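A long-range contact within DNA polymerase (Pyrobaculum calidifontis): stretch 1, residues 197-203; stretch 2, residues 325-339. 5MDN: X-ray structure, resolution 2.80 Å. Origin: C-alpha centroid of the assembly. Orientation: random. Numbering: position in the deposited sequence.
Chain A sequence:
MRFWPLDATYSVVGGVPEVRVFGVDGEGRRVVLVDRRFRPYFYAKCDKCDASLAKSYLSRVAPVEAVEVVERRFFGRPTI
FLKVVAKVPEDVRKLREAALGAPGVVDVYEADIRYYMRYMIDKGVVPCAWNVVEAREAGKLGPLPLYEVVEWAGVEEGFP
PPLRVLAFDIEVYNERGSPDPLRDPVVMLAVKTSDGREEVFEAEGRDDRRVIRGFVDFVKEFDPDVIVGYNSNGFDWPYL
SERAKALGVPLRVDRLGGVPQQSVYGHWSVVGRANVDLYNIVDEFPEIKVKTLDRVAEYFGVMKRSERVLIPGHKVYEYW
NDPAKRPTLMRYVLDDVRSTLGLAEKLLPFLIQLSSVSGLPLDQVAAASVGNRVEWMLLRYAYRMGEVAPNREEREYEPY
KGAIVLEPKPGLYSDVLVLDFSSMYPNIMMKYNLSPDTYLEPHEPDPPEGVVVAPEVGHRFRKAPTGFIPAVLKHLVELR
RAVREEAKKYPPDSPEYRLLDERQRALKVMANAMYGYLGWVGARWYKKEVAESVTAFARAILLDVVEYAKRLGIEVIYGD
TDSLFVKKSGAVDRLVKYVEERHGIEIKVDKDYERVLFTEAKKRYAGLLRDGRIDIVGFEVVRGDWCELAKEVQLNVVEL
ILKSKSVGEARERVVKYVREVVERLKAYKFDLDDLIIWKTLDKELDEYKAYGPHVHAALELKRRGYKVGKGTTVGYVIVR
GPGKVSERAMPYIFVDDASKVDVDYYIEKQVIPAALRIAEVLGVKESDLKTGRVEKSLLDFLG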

# COMPACT_ATOMS: atom_id res chain seq x y z
N ARG A 197 18.60 -14.17 -15.87
CA ARG A 197 17.86 -15.15 -16.64
C ARG A 197 16.46 -14.63 -16.99
O ARG A 197 15.85 -13.88 -16.23
CB ARG A 197 17.72 -16.47 -15.88
CG ARG A 197 19.02 -17.09 -15.40
CD ARG A 197 18.72 -18.41 -14.71
NE ARG A 197 19.62 -18.69 -13.59
CZ ARG A 197 19.42 -19.67 -12.72
NH1 ARG A 197 18.37 -20.47 -12.83
NH2 ARG A 197 20.28 -19.86 -11.72
N GLU A 198 15.97 -15.05 -18.16
CA GLU A 198 14.57 -14.89 -18.52
C GLU A 198 14.10 -16.14 -19.24
O GLU A 198 14.84 -16.71 -20.05
CB GLU A 198 14.34 -13.68 -19.44
CG GLU A 198 14.98 -12.37 -19.00
CD GLU A 198 14.61 -11.23 -19.93
OE1 GLU A 198 13.66 -11.39 -20.72
OE2 GLU A 198 15.27 -10.17 -19.87
N GLU A 199 12.87 -16.55 -18.97
CA GLU A 199 12.24 -17.66 -19.67
C GLU A 199 10.73 -17.45 -19.70
O GLU A 199 10.16 -16.83 -18.80
CB GLU A 199 12.56 -19.03 -19.04
CG GLU A 199 13.94 -19.57 -19.37
CD GLU A 199 14.09 -21.03 -19.01
OE1 GLU A 199 13.11 -21.64 -18.54
OE2 GLU A 199 15.20 -21.58 -19.21
N VAL A 200 10.10 -17.96 -20.75
CA VAL A 200 8.66 -17.89 -20.93
C VAL A 200 8.16 -19.31 -21.19
O VAL A 200 8.58 -19.95 -22.15
CB VAL A 200 8.26 -16.97 -22.09
CG1 VAL A 200 6.76 -16.72 -22.07
CG2 VAL A 200 9.03 -15.66 -22.00
N PHE A 201 7.26 -19.78 -20.33
CA PHE A 201 6.62 -21.08 -20.50
C PHE A 201 5.27 -20.86 -21.17
O PHE A 201 4.38 -20.24 -20.59
CB PHE A 201 6.47 -21.79 -19.16
CG PHE A 201 7.72 -21.83 -18.34
CD1 PHE A 201 8.75 -22.69 -18.66
CD2 PHE A 201 7.87 -21.00 -17.24
CE1 PHE A 201 9.91 -22.73 -17.90
CE2 PHE A 201 9.02 -21.04 -16.47
CZ PHE A 201 10.04 -21.90 -16.80
N GLU A 202 5.12 -21.37 -22.39
CA GLU A 202 3.87 -21.29 -23.12
C GLU A 202 3.18 -22.64 -23.12
O GLU A 202 3.83 -23.69 -23.10
CB GLU A 202 4.08 -20.84 -24.57
CG GLU A 202 5.37 -20.11 -24.86
CD GLU A 202 5.53 -19.82 -26.35
OE1 GLU A 202 4.50 -19.63 -27.03
OE2 GLU A 202 6.68 -19.79 -26.83
N ALA A 203 1.86 -22.61 -23.15
CA ALA A 203 1.06 -23.81 -23.16
C ALA A 203 1.03 -24.45 -24.55
O ALA A 203 1.45 -23.86 -25.55
CB ALA A 203 -0.36 -23.50 -22.69
N LYS A 325 0.01 -13.23 -34.41
CA LYS A 325 -0.03 -12.33 -33.27
C LYS A 325 0.56 -12.94 -32.00
O LYS A 325 0.69 -12.24 -31.00
CB LYS A 325 -1.48 -11.91 -32.98
CG LYS A 325 -2.16 -11.20 -34.14
CD LYS A 325 -3.56 -10.75 -33.74
CE LYS A 325 -4.24 -10.00 -34.88
NZ LYS A 325 -5.67 -9.71 -34.56
N ARG A 326 0.93 -14.23 -32.03
CA ARG A 326 1.53 -14.84 -30.84
C ARG A 326 2.90 -14.26 -30.52
O ARG A 326 3.15 -13.95 -29.34
CB ARG A 326 1.57 -16.36 -31.00
CG ARG A 326 1.17 -17.13 -29.74
CD ARG A 326 1.52 -18.61 -29.86
NE ARG A 326 0.56 -19.36 -30.67
CZ ARG A 326 -0.01 -20.50 -30.28
NH1 ARG A 326 0.29 -21.03 -29.11
NH2 ARG A 326 -0.88 -21.12 -31.08
N PRO A 327 3.83 -14.10 -31.47
CA PRO A 327 5.16 -13.57 -31.09
C PRO A 327 5.13 -12.16 -30.52
O PRO A 327 6.06 -11.79 -29.80
CB PRO A 327 5.95 -13.63 -32.41
CG PRO A 327 4.91 -13.63 -33.47
CD PRO A 327 3.78 -14.43 -32.90
N THR A 328 4.10 -11.37 -30.82
CA THR A 328 3.98 -10.05 -30.21
C THR A 328 3.27 -10.11 -28.86
O THR A 328 3.50 -9.24 -28.02
CB THR A 328 3.26 -9.08 -31.16
OG1 THR A 328 3.76 -7.75 -30.95
CG2 THR A 328 1.76 -9.08 -30.92
N LEU A 329 2.42 -11.12 -28.65
CA LEU A 329 1.87 -11.35 -27.32
C LEU A 329 2.97 -11.78 -26.35
O LEU A 329 2.89 -11.48 -25.16
CB LEU A 329 0.77 -12.41 -27.38
CG LEU A 329 0.13 -12.81 -26.05
CD1 LEU A 329 -0.65 -11.65 -25.45
CD2 LEU A 329 -0.77 -14.03 -26.22
N MET A 330 3.99 -12.47 -26.86
CA MET A 330 5.13 -12.84 -26.02
C MET A 330 5.89 -11.60 -25.57
O MET A 330 6.15 -11.42 -24.37
CB MET A 330 6.05 -13.79 -26.78
CG MET A 330 7.03 -14.55 -25.92
SD MET A 330 8.16 -15.55 -26.90
CE MET A 330 8.17 -17.07 -25.97
N ARG A 331 6.24 -10.72 -26.51
CA ARG A 331 7.00 -9.52 -26.15
C ARG A 331 6.20 -8.61 -25.22
O ARG A 331 6.78 -7.91 -24.39
CB ARG A 331 7.44 -8.78 -27.40
CG ARG A 331 8.38 -7.63 -27.10
CD ARG A 331 9.66 -7.77 -27.90
NE ARG A 331 10.76 -7.04 -27.27
CZ ARG A 331 12.05 -7.29 -27.49
NH1 ARG A 331 12.40 -8.26 -28.32
NH2 ARG A 331 12.98 -6.58 -26.87
N TYR A 332 4.87 -8.61 -25.35
CA TYR A 332 4.03 -7.95 -24.36
C TYR A 332 4.28 -8.54 -22.98
O TYR A 332 4.41 -7.81 -21.99
CB TYR A 332 2.56 -8.08 -24.75
CG TYR A 332 1.58 -7.56 -23.72
CD1 TYR A 332 1.35 -6.20 -23.57
CD2 TYR A 332 0.87 -8.44 -22.91
CE1 TYR A 332 0.45 -5.72 -22.63
CE2 TYR A 332 -0.04 -7.97 -21.98
CZ TYR A 332 -0.24 -6.61 -21.84
OH TYR A 332 -1.13 -6.14 -20.91
N VAL A 333 4.34 -9.87 -22.89
CA VAL A 333 4.59 -10.54 -21.62
C VAL A 333 6.01 -10.24 -21.13
O VAL A 333 6.24 -10.04 -19.93
CB VAL A 333 4.32 -12.05 -21.75
CG1 VAL A 333 4.87 -12.80 -20.57
CG2 VAL A 333 2.83 -12.30 -21.90
N LEU A 334 6.99 -10.21 -22.05
CA LEU A 334 8.36 -9.91 -21.64
C LEU A 334 8.49 -8.47 -21.16
O LEU A 334 9.20 -8.20 -20.18
CB LEU A 334 9.34 -10.17 -22.79
CG LEU A 334 9.90 -11.58 -23.01
CD1 LEU A 334 10.46 -12.14 -21.71
CD2 LEU A 334 8.89 -12.52 -23.62
N ASP A 335 7.84 -7.53 -21.84
CA ASP A 335 7.87 -6.14 -21.38
C ASP A 335 7.20 -5.98 -20.03
O ASP A 335 7.57 -5.09 -19.25
CB ASP A 335 7.23 -5.23 -22.42
CG ASP A 335 8.10 -5.04 -23.65
OD1 ASP A 335 9.33 -5.22 -23.54
OD2 ASP A 335 7.56 -4.70 -24.73
N ASP A 336 6.20 -6.82 -19.73
CA ASP A 336 5.61 -6.82 -18.40
C ASP A 336 6.63 -7.23 -17.34
O ASP A 336 6.86 -6.51 -16.37
CB ASP A 336 4.39 -7.75 -18.37
CG ASP A 336 3.14 -7.10 -18.93
OD1 ASP A 336 3.08 -5.85 -18.96
OD2 ASP A 336 2.22 -7.83 -19.34
N VAL A 337 7.24 -8.41 -17.51
CA VAL A 337 8.14 -8.94 -16.49
C VAL A 337 9.42 -8.11 -16.41
O VAL A 337 10.00 -7.97 -15.32
CB VAL A 337 8.43 -10.43 -16.75
CG1 VAL A 337 9.30 -10.62 -17.98
CG2 VAL A 337 9.06 -11.07 -15.52
N ARG A 338 9.88 -7.55 -17.53
CA ARG A 338 11.04 -6.67 -17.47
C ARG A 338 10.73 -5.39 -16.72
O ARG A 338 11.58 -4.88 -15.98
CB ARG A 338 11.55 -6.36 -18.88
CG ARG A 338 12.44 -7.45 -19.46
CD ARG A 338 12.32 -7.55 -20.98
NE ARG A 338 13.56 -8.02 -21.59
CZ ARG A 338 13.64 -8.51 -22.82
NH1 ARG A 338 12.56 -8.60 -23.58
NH2 ARG A 338 14.81 -8.92 -23.30
N SER A 339 9.52 -4.85 -16.90
CA SER A 339 9.10 -3.70 -16.10
C SER A 339 8.94 -4.08 -14.63
O SER A 339 9.29 -3.29 -13.74
CB SER A 339 7.80 -3.13 -16.66
OG SER A 339 7.99 -2.60 -17.96

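Strand 198-202 packs across one flank of the helix that runs through residues 326-339, in a contact made entirely by side chains and bridging at least 124 residues of sequence. The two axes approach to 10.0 Å, and their N-to-C directions differ by 134°, so the chains run obliquely in roughly opposite senses. The pairing follows from this: Glu198, at the start of the strand, meets the later turns of the helix at Leu334 and Arg338, whereas Glu202, at its end, meets the earlier residues Arg326 and Met330. Val200 lies between them, and its CA is 8.0 Å from the CA of Met330, the closest pair of CA atoms across the two stretches. The alternation of the strand selects the residues that take part. Glu198, Val200 and Glu202 direct their CA-to-CB bonds toward the helix; those of Glu199 and Phe201 point away. On the helix, the participants Arg326, Met330, Leu334 and Arg338 recur every fourth residue and so form a ridge along one side.

Apolar packing occupies the middle. Val200 CG2 lies 3.5 Å from Leu334 CD2, and Val200 CB lies 3.9 Å from Met330 CE, so the valine sits against side chains from successive turns. Val200 has chi1 in the t well. Leu334 leaves the helix sideways, but its m, m conformation brings the end of the side chain nearer the strand. Met330 points toward the strand and is extended through chi1 and chi2, both t, which carries its terminal methyl out to the valine. The two stretches together bury 377 Å², a modest area to which Val200 contributes the largest share of any residue.

One salt bridge crosses the contact, between Glu198 OE2 and Arg338 NE at 3.2 Å. Arg338 also starts sideways, and its long side chain brings the charged end within reach. The carboxylate does not meet the guanidinium edge-on: Glu198 OE1 lies over one face of the group. Charge attraction therefore operates here without a hydrogen bond between the two residues, and Glu198 OE2 finds a hydrogen-bonding partner elsewhere in the structure.

Close polar-to-apolar contacts flank the valine. Glu198 OE1 is 3.4 Å from Leu334 CD1, so the carboxylate that pairs with Arg338 also rests against the leucine. Toward the other end, Glu202 OE2 comes within 3.2 Å of Met330 CE, a tight van der Waals approach. The same methyl thus touches both Val200 and Glu202. Glu202 has a chi1 of -21°, between the usual wells. Its OE1 lies 4.2 Å from Arg326 CD, a looser contact with the aliphatic part of the arginine, and no salt bridge forms between these two residues.

No hydrogen bond joins the stretches. The helix is held by its own i to i+4 backbone bonds, among them Leu334 N to Met330 O at 2.7 Å and Arg338 N to Leu334 O at 2.8 Å, which link successive residues of the contacting ridge.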